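Local structure of extracellular solute-binding protein, family 3 (Methylophaga aminisulfidivorans MP, 5SV6) at residues L47-A52 against V106-D111; S120-K125 against Q250-I255; W215-A220 against E286-L291. The protein is of unknown function but has the architecture of a periplasmic solute-binding protein and is probably connected with the methanol dehydrogenase system. One frame throughout, in Å; residues are numbered along the deposited sequence.

Interactions 1 and 2 hold parts of one mixed sheet. In interaction 1, a buried parallel pairing, two backbone bonds, one of them weak, are flanked by aliphatic side chains. Interaction 2, partly buried and larger, is antiparallel and mixes backbone bonds, serine hydroxyls and a tyrosine face, with Lys125 and Glu252 at its more open border. Strand 106-111 of interaction 1 is the sheet neighbour of the strand that carries 250-255, and the two contacts meet directly where Tyr123 OH bonds to Met108 O. Interaction 3, about 13 Å from interaction 2 between centres, is buried apolar packing of a helix start against the C-terminal tail, its polar groups joined through water; Leu291 N bonds to Lys125 O.

Interaction 1: residues L47-A52 against V106-D111; sequences LKVCAA and VVMGVD
Val106 lies against strand 47-52 with both its backbone N and O bonded across, the first only weakly, and its side chain turned to the same face of the sheet as Val49. Cys50 N donates to Val106 O at 2.9 Å, approaching nearly along the C=O axis, while Val106 N returns a bent bond to Lys48 O. This is a parallel bridge centred on Val49 and Val106. CG2 of Val106 reaches back to Leu47 CD1, 3.7 Å away, the two side chains crossing at about a right angle. Val49, with CG1 anti to its backbone N (chi1 172°), directs that methyl at CG of selenomethionine Met108, at 3.8 Å. On the other face, Cys50 CB packs 3.9 Å from Val107 CG2. Beyond the bridge the strands part, and one water joins them, donating to Cys50 O and accepting from Met108 N, so both buried backbone groups are satisfied where the chain turns its corner at Met108. The SG of Cys50 forms a disulfide with Cys104, just ahead of strand 106-111. Strand 82-87 pairs with the other edge of 47-52; helix 66-77 covers Leu47 and Met108, while helix 94-99 packs on Cys50 and Val107.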
ATOM      1  N   LEU A  47     -22.805  -6.553  -4.955  1.00 18.01           N
ATOM      2  CA  LEU A  47     -21.367  -6.692  -5.166  1.00 16.27           C
ATOM      3  C   LEU A  47     -20.719  -7.087  -3.849  1.00 14.81           C
ATOM      4  O   LEU A  47     -20.647  -6.280  -2.920  1.00 15.05           O
ATOM      5  CB  LEU A  47     -20.760  -5.376  -5.667  1.00 14.30           C
ATOM      6  CG  LEU A  47     -19.301  -5.435  -6.130  1.00 15.45           C
ATOM      7  CD1 LEU A  47     -19.178  -6.194  -7.452  1.00 16.66           C
ATOM      8  CD2 LEU A  47     -18.687  -4.034  -6.254  1.00 14.52           C
ATOM      9  N   LYS A  48     -20.279  -8.335  -3.749  1.00 15.16           N
ATOM     10  CA  LYS A  48     -19.673  -8.812  -2.510  1.00 13.87           C
ATOM     11  C   LYS A  48     -18.180  -8.511  -2.502  1.00 12.36           C
ATOM     12  O   LYS A  48     -17.411  -9.123  -3.243  1.00 13.29           O
ATOM     13  CB  LYS A  48     -19.923 -10.308  -2.311  1.00 15.89           C
ATOM     14  CG  LYS A  48     -21.395 -10.676  -2.214  1.00 18.94           C
ATOM     15  CD  LYS A  48     -21.578 -12.179  -2.024  1.00 22.28           C
ATOM     16  CE  LYS A  48     -21.102 -12.617  -0.646  1.00 23.37           C
ATOM     17  NZ  LYS A  48     -21.576 -13.994  -0.288  1.00 29.20           N
ATOM     18  N   VAL A  49     -17.785  -7.566  -1.657  1.00 10.93           N
ATOM     19  CA  VAL A  49     -16.404  -7.096  -1.608  1.00 10.89           C
ATOM     20  C   VAL A  49     -15.691  -7.649  -0.382  1.00 10.59           C
ATOM     21  O   VAL A  49     -16.117  -7.405   0.753  1.00 10.40           O
ATOM     22  CB  VAL A  49     -16.355  -5.555  -1.580  1.00 11.30           C
ATOM     23  CG1 VAL A  49     -14.927  -5.043  -1.325  1.00  9.62           C
ATOM     24  CG2 VAL A  49     -16.945  -4.977  -2.873  1.00 13.44           C
ATOM     25  N   CYS A  50     -14.621  -8.405  -0.619  1.00 10.95           N
ATOM     26  CA  CYS A  50     -13.744  -8.890   0.440  1.00 11.58           C
ATOM     27  C   CYS A  50     -12.986  -7.691   1.015  1.00 11.62           C
ATOM     28  O   CYS A  50     -12.315  -6.977   0.270  1.00 12.30           O
ATOM     29  CB  CYS A  50     -12.724  -9.903  -0.114  1.00 11.46           C
ATOM     30  SG  CYS A  50     -13.358 -11.196  -1.255  1.00 16.15           S
ATOM     31  N   ALA A  51     -13.084  -7.457   2.324  1.00 11.80           N
ATOM     32  CA  ALA A  51     -12.366  -6.326   2.931  1.00 10.76           C
ATOM     33  C   ALA A  51     -11.897  -6.598   4.343  1.00 10.81           C
ATOM     34  O   ALA A  51     -12.513  -7.371   5.085  1.00 11.58           O
ATOM     35  CB  ALA A  51     -13.214  -5.035   2.894  1.00 10.11           C
ATOM     36  N   ALA A  52     -10.804  -5.939   4.714  1.00  9.21           N
ATOM     37  CA  ALA A  52     -10.201  -6.133   6.023  1.00 12.15           C
ATOM     38  C   ALA A  52     -10.915  -5.272   7.056  1.00 11.25           C
ATOM     39  O   ALA A  52     -11.189  -4.098   6.826  1.00  8.60           O
ATOM     40  CB  ALA A  52      -8.712  -5.789   5.977  1.00 13.51           C
ATOM     41  N   VAL A 106     -14.836  -9.812  -5.017  1.00 11.87           N
ATOM     42  CA  VAL A 106     -14.016  -8.678  -5.434  1.00  8.85           C
ATOM     43  C   VAL A 106     -13.001  -8.325  -4.363  1.00  9.46           C
ATOM     44  O   VAL A 106     -13.345  -8.261  -3.185  1.00 10.75           O
ATOM     45  CB  VAL A 106     -14.904  -7.444  -5.708  1.00 11.37           C
ATOM     46  CG1 VAL A 106     -14.059  -6.195  -5.909  1.00 13.09           C
ATOM     47  CG2 VAL A 106     -15.805  -7.695  -6.916  1.00 11.63           C
ATOM     48  N   VAL A 107     -11.749  -8.133  -4.773  1.00  8.43           N
ATOM     49  CA  VAL A 107     -10.743  -7.526  -3.908  1.00  8.75           C
ATOM     50  C   VAL A 107     -10.335  -6.173  -4.481  1.00  7.70           C
ATOM     51  O   VAL A 107     -10.003  -6.063  -5.663  1.00  7.62           O
ATOM     52  CB  VAL A 107      -9.528  -8.448  -3.699  1.00  6.47           C
ATOM     53  CG1 VAL A 107      -8.387  -7.693  -3.021  1.00  8.72           C
ATOM     54  CG2 VAL A 107      -9.944  -9.644  -2.840  1.00  8.54           C
HETATM   55  N   MSE A 108     -10.356  -5.140  -3.644  1.00  8.53           N
HETATM   56  CA  MSE A 108     -10.263  -3.763  -4.152  1.00  9.45           C
HETATM   57  C   MSE A 108      -8.906  -3.337  -4.719  1.00  9.99           C
HETATM   58  O   MSE A 108      -8.853  -2.530  -5.642  1.00 11.14           O
HETATM   59  CB  MSE A 108     -10.723  -2.750  -3.093  1.00  9.99           C
HETATM   60  CG  MSE A 108     -12.214  -2.830  -2.761  1.00  8.80           C
HETATM   61 SE   MSE A 108     -13.374  -2.637  -4.338  1.00 21.49          SE
HETATM   62  CE  MSE A 108     -12.841  -0.855  -4.954  1.00  9.32           C
ATOM     63  N   GLY A 109      -7.815  -3.854  -4.165  1.00  8.84           N
ATOM     64  CA  GLY A 109      -6.504  -3.461  -4.632  1.00  9.18           C
ATOM     65  C   GLY A 109      -5.444  -4.552  -4.606  1.00 11.36           C
ATOM     66  O   GLY A 109      -5.056  -5.030  -3.536  1.00 10.40           O
ATOM     67  N   VAL A 110      -4.979  -4.945  -5.789  1.00  8.82           N
ATOM     68  CA  VAL A 110      -3.811  -5.816  -5.919  1.00  8.10           C
ATOM     69  C   VAL A 110      -2.941  -5.246  -7.038  1.00 10.73           C
ATOM     70  O   VAL A 110      -3.401  -4.391  -7.807  1.00  9.15           O
ATOM     71  CB  VAL A 110      -4.183  -7.289  -6.246  1.00  9.30           C
ATOM     72  CG1 VAL A 110      -5.085  -7.895  -5.156  1.00  9.60           C
ATOM     73  CG2 VAL A 110      -4.824  -7.400  -7.628  1.00  9.47           C
ATOM     74  N   ASP A 111      -1.689  -5.692  -7.133  1.00  9.86           N
ATOM     75  CA  ASP A 111      -0.854  -5.279  -8.263  1.00  9.08           C
ATOM     76  C   ASP A 111      -1.490  -5.769  -9.562  1.00 10.56           C
ATOM     77  O   ASP A 111      -1.999  -6.888  -9.620  1.00 11.37           O
ATOM     78  CB  ASP A 111       0.555  -5.869  -8.177  1.00 11.79           C
ATOM     79  CG  ASP A 111       1.383  -5.297  -7.034  1.00 13.10           C
ATOM     80  OD1 ASP A 111       0.973  -4.293  -6.415  1.00 13.04           O
ATOM     81  OD2 ASP A 111       2.469  -5.862  -6.763  1.00 13.85           O
TER
HETATM   82  O   HOH W   1     -10.662  -5.263  -0.834  1.00  9.20           O

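Interaction 2: residues S120-K125 against Q250-I255; sequences SDPYYK and QFEQSI
Tyr124 lays its ring against Gln253, whose side chain can be followed outward from the strand. CB sits over one face of the ring, 4.0 Å from the centroid and offset toward the rim, nearest to CE2, in a CH-pi contact. CG, placed anti to the carbonyl carbon (chi1 -59°), continues across the ring and comes 3.8 Å from Tyr124 CZ. The chain then bends at chi2, which carries the amide away from the tyrosine, its plane 65° from that of the ring; NE2 ends in a hydrogen bond to Asp111 OD1 on the adjoining strand. The backbone of the same glutamine is held at both poles: its N gives a nearly straight bond to Tyr124 O (2.8 Å, 173°), and its O accepts from Tyr123 N.

At the other end, Ser120 and Ser254 interlock. Ser120 N donates to Ile255 O in the carbonyl plane, and Ser120 OG accepts from Ile255 N at 2.9 Å while donating to Asp121 O. Ser254 OG in turn donates to Ser120 O from above the carbonyl plane. Tyr123 brings CE1 to within 3.6 Å of Ile255 CD1, and its hydroxyl reaches Met108 O. On the face away from Tyr124, the extended chain of Lys125 runs obliquely past Glu252 CG; its NZ pairs with Glu237, and the carboxylate of Glu252 lies against Pro122 CG.

Antiparallel pairing of these long strands, each running from one lobe of the molecule into the other, is typical of the two-lobed periplasmic binding protein fold, in which such strands form the connection between the lobes.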
ATOM      1  N   SER A 120      -8.359  -6.100 -13.159  1.00  7.26           N
ATOM      2  CA  SER A 120      -9.014  -5.102 -13.984  1.00  8.19           C
ATOM      3  C   SER A 120      -7.958  -4.236 -14.659  1.00 10.47           C
ATOM      4  O   SER A 120      -6.764  -4.325 -14.334  1.00  8.32           O
ATOM      5  CB  SER A 120      -9.875  -4.210 -13.090  1.00  8.90           C
ATOM      6  OG  SER A 120      -9.044  -3.357 -12.316  1.00  8.47           O
ATOM      7  N   ASP A 121      -8.394  -3.391 -15.589  1.00 10.70           N
ATOM      8  CA  ASP A 121      -7.574  -2.259 -16.005  1.00  9.53           C
ATOM      9  C   ASP A 121      -7.128  -1.547 -14.729  1.00 11.18           C
ATOM     10  O   ASP A 121      -7.922  -1.383 -13.790  1.00  9.77           O
ATOM     11  CB  ASP A 121      -8.379  -1.272 -16.872  1.00 12.22           C
ATOM     12  CG  ASP A 121      -8.912  -1.898 -18.149  1.00 14.30           C
ATOM     13  OD1 ASP A 121      -8.274  -2.831 -18.670  1.00 14.82           O
ATOM     14  OD2 ASP A 121      -9.988  -1.468 -18.630  1.00 15.74           O
ATOM     15  N   PRO A 122      -5.852  -1.138 -14.670  1.00 12.19           N
ATOM     16  CA  PRO A 122      -5.366  -0.418 -13.483  1.00 11.57           C
ATOM     17  C   PRO A 122      -6.165   0.867 -13.269  1.00 13.65           C
ATOM     18  O   PRO A 122      -6.440   1.563 -14.248  1.00 12.74           O
ATOM     19  CB  PRO A 122      -3.920  -0.066 -13.842  1.00 12.47           C
ATOM     20  CG  PRO A 122      -3.549  -0.975 -14.970  1.00 14.84           C
ATOM     21  CD  PRO A 122      -4.824  -1.277 -15.715  1.00 12.00           C
ATOM     22  N   TYR A 123      -6.553   1.173 -12.033  1.00  9.06           N
ATOM     23  CA  TYR A 123      -7.287   2.414 -11.797  1.00 10.70           C
ATOM     24  C   TYR A 123      -6.418   3.488 -11.145  1.00 10.84           C
ATOM     25  O   TYR A 123      -6.836   4.636 -11.020  1.00 10.65           O
ATOM     26  CB  TYR A 123      -8.617   2.182 -11.050  1.00 10.37           C
ATOM     27  CG  TYR A 123      -8.493   1.582  -9.657  1.00 10.69           C
ATOM     28  CD1 TYR A 123      -8.468   0.202  -9.462  1.00 10.19           C
ATOM     29  CD2 TYR A 123      -8.451   2.398  -8.541  1.00  9.63           C
ATOM     30  CE1 TYR A 123      -8.365  -0.341  -8.184  1.00  9.33           C
ATOM     31  CE2 TYR A 123      -8.363   1.876  -7.270  1.00  9.54           C
ATOM     32  CZ  TYR A 123      -8.314   0.511  -7.090  1.00 11.13           C
ATOM     33  OH  TYR A 123      -8.219   0.015  -5.809  1.00 11.52           O
ATOM     34  N   TYR A 124      -5.212   3.104 -10.731  1.00  9.58           N
ATOM     35  CA  TYR A 124      -4.152   4.082 -10.449  1.00 11.77           C
ATOM     36  C   TYR A 124      -2.775   3.455 -10.403  1.00  9.96           C
ATOM     37  O   TYR A 124      -2.629   2.242 -10.390  1.00  9.28           O
ATOM     38  CB  TYR A 124      -4.399   4.885  -9.159  1.00  9.32           C
ATOM     39  CG  TYR A 124      -4.336   4.116  -7.839  1.00 10.45           C
ATOM     40  CD1 TYR A 124      -3.329   4.370  -6.908  1.00 11.09           C
ATOM     41  CD2 TYR A 124      -5.305   3.181  -7.507  1.00  9.14           C
ATOM     42  CE1 TYR A 124      -3.277   3.687  -5.695  1.00  9.54           C
ATOM     43  CE2 TYR A 124      -5.272   2.501  -6.297  1.00  8.70           C
ATOM     44  CZ  TYR A 124      -4.258   2.759  -5.393  1.00 11.45           C
ATOM     45  OH  TYR A 124      -4.237   2.085  -4.187  1.00 11.17           O
ATOM     46  N   LYS A 125      -1.769   4.311 -10.341  1.00 10.06           N
ATOM     47  CA  LYS A 125      -0.397   3.867 -10.165  1.00 10.44           C
ATOM     48  C   LYS A 125       0.236   4.739  -9.083  1.00 10.45           C
ATOM     49  O   LYS A 125       0.069   5.965  -9.068  1.00 10.77           O
ATOM     50  CB  LYS A 125       0.359   3.995 -11.494  1.00 10.51           C
ATOM     51  CG  LYS A 125       1.803   3.445 -11.503  1.00  9.89           C
ATOM     52  CD  LYS A 125       2.437   3.703 -12.879  1.00 12.38           C
ATOM     53  CE  LYS A 125       3.868   3.193 -12.952  1.00 13.39           C
ATOM     54  NZ  LYS A 125       4.420   3.333 -14.324  1.00 14.45           N
ATOM     55  N   GLN A 250       7.434   1.351  -8.299  1.00  9.91           N
ATOM     56  CA  GLN A 250       6.133   1.902  -8.682  1.00 10.34           C
ATOM     57  C   GLN A 250       5.250   0.791  -9.241  1.00 11.37           C
ATOM     58  O   GLN A 250       5.705  -0.014 -10.044  1.00  9.47           O
ATOM     59  CB  GLN A 250       6.299   3.009  -9.731  1.00 10.96           C
ATOM     60  CG  GLN A 250       7.018   4.248  -9.230  1.00  9.70           C
ATOM     61  CD  GLN A 250       7.180   5.315 -10.307  1.00 14.70           C
ATOM     62  OE1 GLN A 250       6.512   5.281 -11.343  1.00 12.02           O
ATOM     63  NE2 GLN A 250       8.046   6.284 -10.048  1.00 12.06           N
ATOM     64  N   PHE A 251       3.986   0.751  -8.820  1.00  9.24           N
ATOM     65  CA  PHE A 251       3.104  -0.367  -9.170  1.00  9.99           C
ATOM     66  C   PHE A 251       1.704   0.090  -9.575  1.00  8.84           C
ATOM     67  O   PHE A 251       1.082   0.901  -8.879  1.00  8.37           O
ATOM     68  CB  PHE A 251       2.989  -1.341  -7.988  1.00  9.31           C
ATOM     69  CG  PHE A 251       4.297  -1.999  -7.618  1.00 11.37           C
ATOM     70  CD1 PHE A 251       4.611  -3.264  -8.104  1.00 11.30           C
ATOM     71  CD2 PHE A 251       5.216  -1.342  -6.812  1.00 10.33           C
ATOM     72  CE1 PHE A 251       5.824  -3.862  -7.793  1.00 11.35           C
ATOM     73  CE2 PHE A 251       6.436  -1.935  -6.490  1.00 10.83           C
ATOM     74  CZ  PHE A 251       6.739  -3.199  -6.980  1.00 10.99           C
ATOM     75  N   GLU A 252       1.207  -0.454 -10.684  1.00  9.67           N
ATOM     76  CA  GLU A 252      -0.175  -0.229 -11.091  1.00 11.12           C
ATOM     77  C   GLU A 252      -1.090  -1.061 -10.198  1.00  9.53           C
ATOM     78  O   GLU A 252      -0.790  -2.219  -9.892  1.00  8.96           O
ATOM     79  CB  GLU A 252      -0.387  -0.603 -12.563  1.00 11.57           C
ATOM     80  CG  GLU A 252       0.299   0.346 -13.543  1.00 14.12           C
ATOM     81  CD  GLU A 252       0.125  -0.089 -14.989  1.00 21.93           C
ATOM     82  OE1 GLU A 252      -0.210  -1.268 -15.231  1.00 22.74           O
ATOM     83  OE2 GLU A 252       0.299   0.757 -15.884  1.00 26.45           O
ATOM     84  N   GLN A 253      -2.204  -0.474  -9.778  1.00  7.11           N
ATOM     85  CA  GLN A 253      -3.147  -1.178  -8.910  1.00  9.07           C
ATOM     86  C   GLN A 253      -4.468  -1.487  -9.618  1.00  8.82           C
ATOM     87  O   GLN A 253      -5.006  -0.643 -10.333  1.00  8.48           O
ATOM     88  CB  GLN A 253      -3.404  -0.361  -7.643  1.00  8.91           C
ATOM     89  CG  GLN A 253      -2.132  -0.083  -6.846  1.00  9.37           C
ATOM     90  CD  GLN A 253      -1.520  -1.353  -6.296  1.00 11.48           C
ATOM     91  OE1 GLN A 253      -2.110  -2.011  -5.440  1.00 10.01           O
ATOM     92  NE2 GLN A 253      -0.344  -1.722  -6.807  1.00 10.19           N
ATOM     93  N   SER A 254      -4.999  -2.685  -9.389  1.00  7.03           N
ATOM     94  CA  SER A 254      -6.227  -3.137 -10.048  1.00  7.28           C
ATOM     95  C   SER A 254      -7.207  -3.772  -9.073  1.00  8.53           C
ATOM     96  O   SER A 254      -6.825  -4.196  -7.984  1.00  7.75           O
ATOM     97  CB  SER A 254      -5.904  -4.186 -11.114  1.00  8.18           C
ATOM     98  OG  SER A 254      -5.067  -3.677 -12.137  1.00 10.10           O
ATOM     99  N   ILE A 255      -8.471  -3.845  -9.478  1.00  8.45           N
ATOM    100  CA  ILE A 255      -9.460  -4.681  -8.790  1.00  7.89           C
ATOM    101  C   ILE A 255      -9.154  -6.129  -9.145  1.00  8.56           C
ATOM    102  O   ILE A 255      -8.746  -6.395 -10.273  1.00  9.06           O
ATOM    103  CB  ILE A 255     -10.889  -4.375  -9.302  1.00  7.15           C
ATOM    104  CG1 ILE A 255     -11.230  -2.885  -9.172  1.00  9.23           C
ATOM    105  CG2 ILE A 255     -11.913  -5.236  -8.594  1.00  8.70           C
ATOM    106  CD1 ILE A 255     -11.260  -2.371  -7.758  1.00  8.63           C
TER

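Interaction 3: residues W215-A220 against E286-L291; sequences WAPEAA and EGIPLL
Ile288 holds CG1 anti to its carbonyl carbon (chi1 -63°) and extends CD1 beyond it (chi2 177°), so that the side chain crosses Pro217 at about a right angle. The two branches grip different atoms of the proline: CD1 lies 3.9 Å from Pro217 CB, while CG2 lies at the same distance from Pro217 CG. CG1 also approaches Pro217 CA.

Ahead of the isoleucine, Gly287 takes a positive phi of 102° and ends helix 276-286 in a Schellman motif, a backbone shape that favours glycine. The turn presents its carbonyl to the first turns of helix 216-224, where Ala220 CB sits 3.3 Å from Gly287 O. One helical turn earlier, Ala216 CB points at the ring of Pro289 and lies 3.7 Å from Pro289 CD, with the ring's CG slightly farther off. Small side chains at 216 and 220 thus let the chain of 287-289 pass close along this side of the helix.

Polar atoms are linked through solvent. One water donates to Pro217 O and to Glu286 OE2 (2.7 Å), and that carboxylate oxygen also forms a salt bridge with Arg221, tying the end of one helix to the other. A second water donates to Ala220 O and more weakly to Gly287 O.

Around this junction, Phe66 of helix 66-77 packs on Pro217, Glu286 and Ile288. Ser126 of strand 118-133 touches Ala216 and Pro217, and its hydroxyl bonds to Pro289 O; Met232 and Val234 of strand 230-234 pack against the Pro289 ring, so that this ring lies between Ala216 of helix 216-224 and strand 230-234.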
ATOM      1  N   TRP A 215       5.174   2.370   1.034  1.00  9.09           N
ATOM      2  CA  TRP A 215       4.208   2.433  -0.061  1.00  9.54           C
ATOM      3  C   TRP A 215       3.318   3.661   0.155  1.00  9.13           C
ATOM      4  O   TRP A 215       2.637   3.770   1.168  1.00 10.22           O
ATOM      5  CB  TRP A 215       3.374   1.138  -0.088  1.00 10.23           C
ATOM      6  CG  TRP A 215       2.240   1.078  -1.072  1.00 10.31           C
ATOM      7  CD1 TRP A 215       0.914   0.893  -0.783  1.00 10.73           C
ATOM      8  CD2 TRP A 215       2.328   1.147  -2.502  1.00 11.11           C
ATOM      9  NE1 TRP A 215       0.177   0.845  -1.940  1.00 10.72           N
ATOM     10  CE2 TRP A 215       1.017   1.011  -3.010  1.00 10.53           C
ATOM     11  CE3 TRP A 215       3.383   1.317  -3.401  1.00  9.41           C
ATOM     12  CZ2 TRP A 215       0.735   1.057  -4.375  1.00 10.01           C
ATOM     13  CZ3 TRP A 215       3.103   1.351  -4.756  1.00  9.92           C
ATOM     14  CH2 TRP A 215       1.790   1.220  -5.231  1.00 10.11           C
ATOM     15  N   ALA A 216       3.339   4.591  -0.794  1.00  7.93           N
ATOM     16  CA  ALA A 216       2.726   5.905  -0.568  1.00  8.79           C
ATOM     17  C   ALA A 216       1.230   5.897  -0.196  1.00  8.60           C
ATOM     18  O   ALA A 216       0.823   6.638   0.691  1.00  8.66           O
ATOM     19  CB  ALA A 216       3.018   6.869  -1.730  1.00  9.47           C
ATOM     20  N   PRO A 217       0.411   5.058  -0.853  1.00  9.98           N
ATOM     21  CA  PRO A 217      -0.996   5.038  -0.426  1.00  8.97           C
ATOM     22  C   PRO A 217      -1.210   4.688   1.059  1.00 10.94           C
ATOM     23  O   PRO A 217      -2.191   5.151   1.653  1.00 11.03           O
ATOM     24  CB  PRO A 217      -1.617   3.975  -1.344  1.00  7.63           C
ATOM     25  CG  PRO A 217      -0.812   4.092  -2.600  1.00 10.22           C
ATOM     26  CD  PRO A 217       0.607   4.318  -2.116  1.00  9.98           C
ATOM     27  N   GLU A 218      -0.306   3.902   1.638  1.00 10.42           N
ATOM     28  CA  GLU A 218      -0.362   3.529   3.059  1.00 12.60           C
ATOM     29  C   GLU A 218      -0.007   4.684   3.981  1.00 10.76           C
ATOM     30  O   GLU A 218      -0.452   4.733   5.125  1.00 12.59           O
ATOM     31  CB  GLU A 218       0.653   2.426   3.346  1.00 13.77           C
ATOM     32  CG  GLU A 218       0.071   1.084   3.518  1.00 19.53           C
ATOM     33  CD  GLU A 218       1.101  -0.007   3.353  1.00 18.42           C
ATOM     34  OE1 GLU A 218       2.268   0.182   3.788  1.00 23.48           O
ATOM     35  OE2 GLU A 218       0.741  -1.043   2.765  1.00 21.74           O
ATOM     36  N   ALA A 219       0.847   5.582   3.498  1.00  8.67           N
ATOM     37  CA  ALA A 219       1.420   6.609   4.353  1.00 11.27           C
ATOM     38  C   ALA A 219       0.754   7.967   4.195  1.00 11.33           C
ATOM     39  O   ALA A 219       0.817   8.784   5.104  1.00 10.34           O
ATOM     40  CB  ALA A 219       2.916   6.739   4.107  1.00 11.24           C
ATOM     41  N   ALA A 220       0.113   8.183   3.048  1.00  8.06           N
ATOM     42  CA  ALA A 220      -0.260   9.532   2.600  1.00 11.00           C
ATOM     43  C   ALA A 220      -1.057  10.373   3.592  1.00 13.52           C
ATOM     44  O   ALA A 220      -0.707  11.524   3.837  1.00 12.02           O
ATOM     45  CB  ALA A 220      -0.980   9.477   1.245  1.00  9.10           C
ATOM     46  N   GLU A 286      -7.266  11.644  -0.485  1.00  9.32           N
ATOM     47  CA  GLU A 286      -6.504  10.868   0.484  1.00 11.09           C
ATOM     48  C   GLU A 286      -5.046  11.341   0.585  1.00 12.35           C
ATOM     49  O   GLU A 286      -4.397  11.142   1.610  1.00 15.08           O
ATOM     50  CB  GLU A 286      -6.561   9.378   0.115  1.00 10.97           C
ATOM     51  CG  GLU A 286      -5.796   8.452   1.071  1.00 11.46           C
ATOM     52  CD  GLU A 286      -6.497   8.214   2.415  1.00 16.19           C
ATOM     53  OE1 GLU A 286      -7.652   8.657   2.604  1.00 13.49           O
ATOM     54  OE2 GLU A 286      -5.879   7.560   3.284  1.00 13.87           O
ATOM     55  N   GLY A 287      -4.534  11.962  -0.478  1.00 12.05           N
ATOM     56  CA  GLY A 287      -3.176  12.482  -0.487  1.00 14.47           C
ATOM     57  C   GLY A 287      -2.204  11.585  -1.236  1.00 14.45           C
ATOM     58  O   GLY A 287      -0.980  11.726  -1.128  1.00 12.64           O
ATOM     59  N   ILE A 288      -2.755  10.654  -2.003  1.00 12.61           N
ATOM     60  CA  ILE A 288      -1.964   9.649  -2.704  1.00 11.51           C
ATOM     61  C   ILE A 288      -1.353  10.233  -3.967  1.00 14.70           C
ATOM     62  O   ILE A 288      -2.071  10.825  -4.773  1.00 12.99           O
ATOM     63  CB  ILE A 288      -2.858   8.450  -3.110  1.00 15.03           C
ATOM     64  CG1 ILE A 288      -3.422   7.753  -1.866  1.00 11.88           C
ATOM     65  CG2 ILE A 288      -2.092   7.466  -4.007  1.00 13.88           C
ATOM     66  CD1 ILE A 288      -4.358   6.612  -2.184  1.00 11.46           C
ATOM     67  N   PRO A 289      -0.022  10.090  -4.130  1.00 14.46           N
ATOM     68  CA  PRO A 289       0.655  10.502  -5.363  1.00 15.87           C
ATOM     69  C   PRO A 289       0.265   9.574  -6.502  1.00 13.26           C
ATOM     70  O   PRO A 289       0.373   8.352  -6.393  1.00 11.83           O
ATOM     71  CB  PRO A 289       2.148  10.345  -5.032  1.00 14.69           C
ATOM     72  CG  PRO A 289       2.225  10.266  -3.555  1.00 14.60           C
ATOM     73  CD  PRO A 289       0.932   9.650  -3.098  1.00 12.89           C
ATOM     74  N   LEU A 290      -0.196  10.170  -7.592  1.00 13.31           N
ATOM     75  CA  LEU A 290      -0.712   9.427  -8.726  1.00 14.50           C
ATOM     76  C   LEU A 290       0.248   9.530  -9.891  1.00 18.07           C
ATOM     77  O   LEU A 290       0.596  10.629 -10.318  1.00 18.93           O
ATOM     78  CB  LEU A 290      -2.078   9.979  -9.121  1.00 17.45           C
ATOM     79  CG  LEU A 290      -3.150   9.761  -8.053  1.00 15.98           C
ATOM     80  CD1 LEU A 290      -4.475  10.363  -8.478  1.00 18.05           C
ATOM     81  CD2 LEU A 290      -3.279   8.270  -7.766  1.00 16.83           C
ATOM     82  N   LEU A 291       0.683   8.381 -10.392  1.00 16.01           N
ATOM     83  CA  LEU A 291       1.699   8.335 -11.426  1.00 16.16           C
ATOM     84  C   LEU A 291       1.125   7.913 -12.777  1.00 21.49           C
ATOM     85  O   LEU A 291       1.850   7.909 -13.777  1.00 21.50           O
ATOM     86  CB  LEU A 291       2.812   7.370 -11.014  1.00 17.64           C
ATOM     87  CG  LEU A 291       3.662   7.912  -9.866  1.00 18.18           C
ATOM     88  CD1 LEU A 291       4.414   6.796  -9.170  1.00 14.03           C
ATOM     89  CD2 LEU A 291       4.615   8.949 -10.437  1.00 19.70           C
TER
HETATM   90  O   HOH W   2      -3.177   7.354   3.194  1.00 11.18           O
HETATM   91  O   HOH W   3       0.465  12.870   1.768  1.00 18.86           O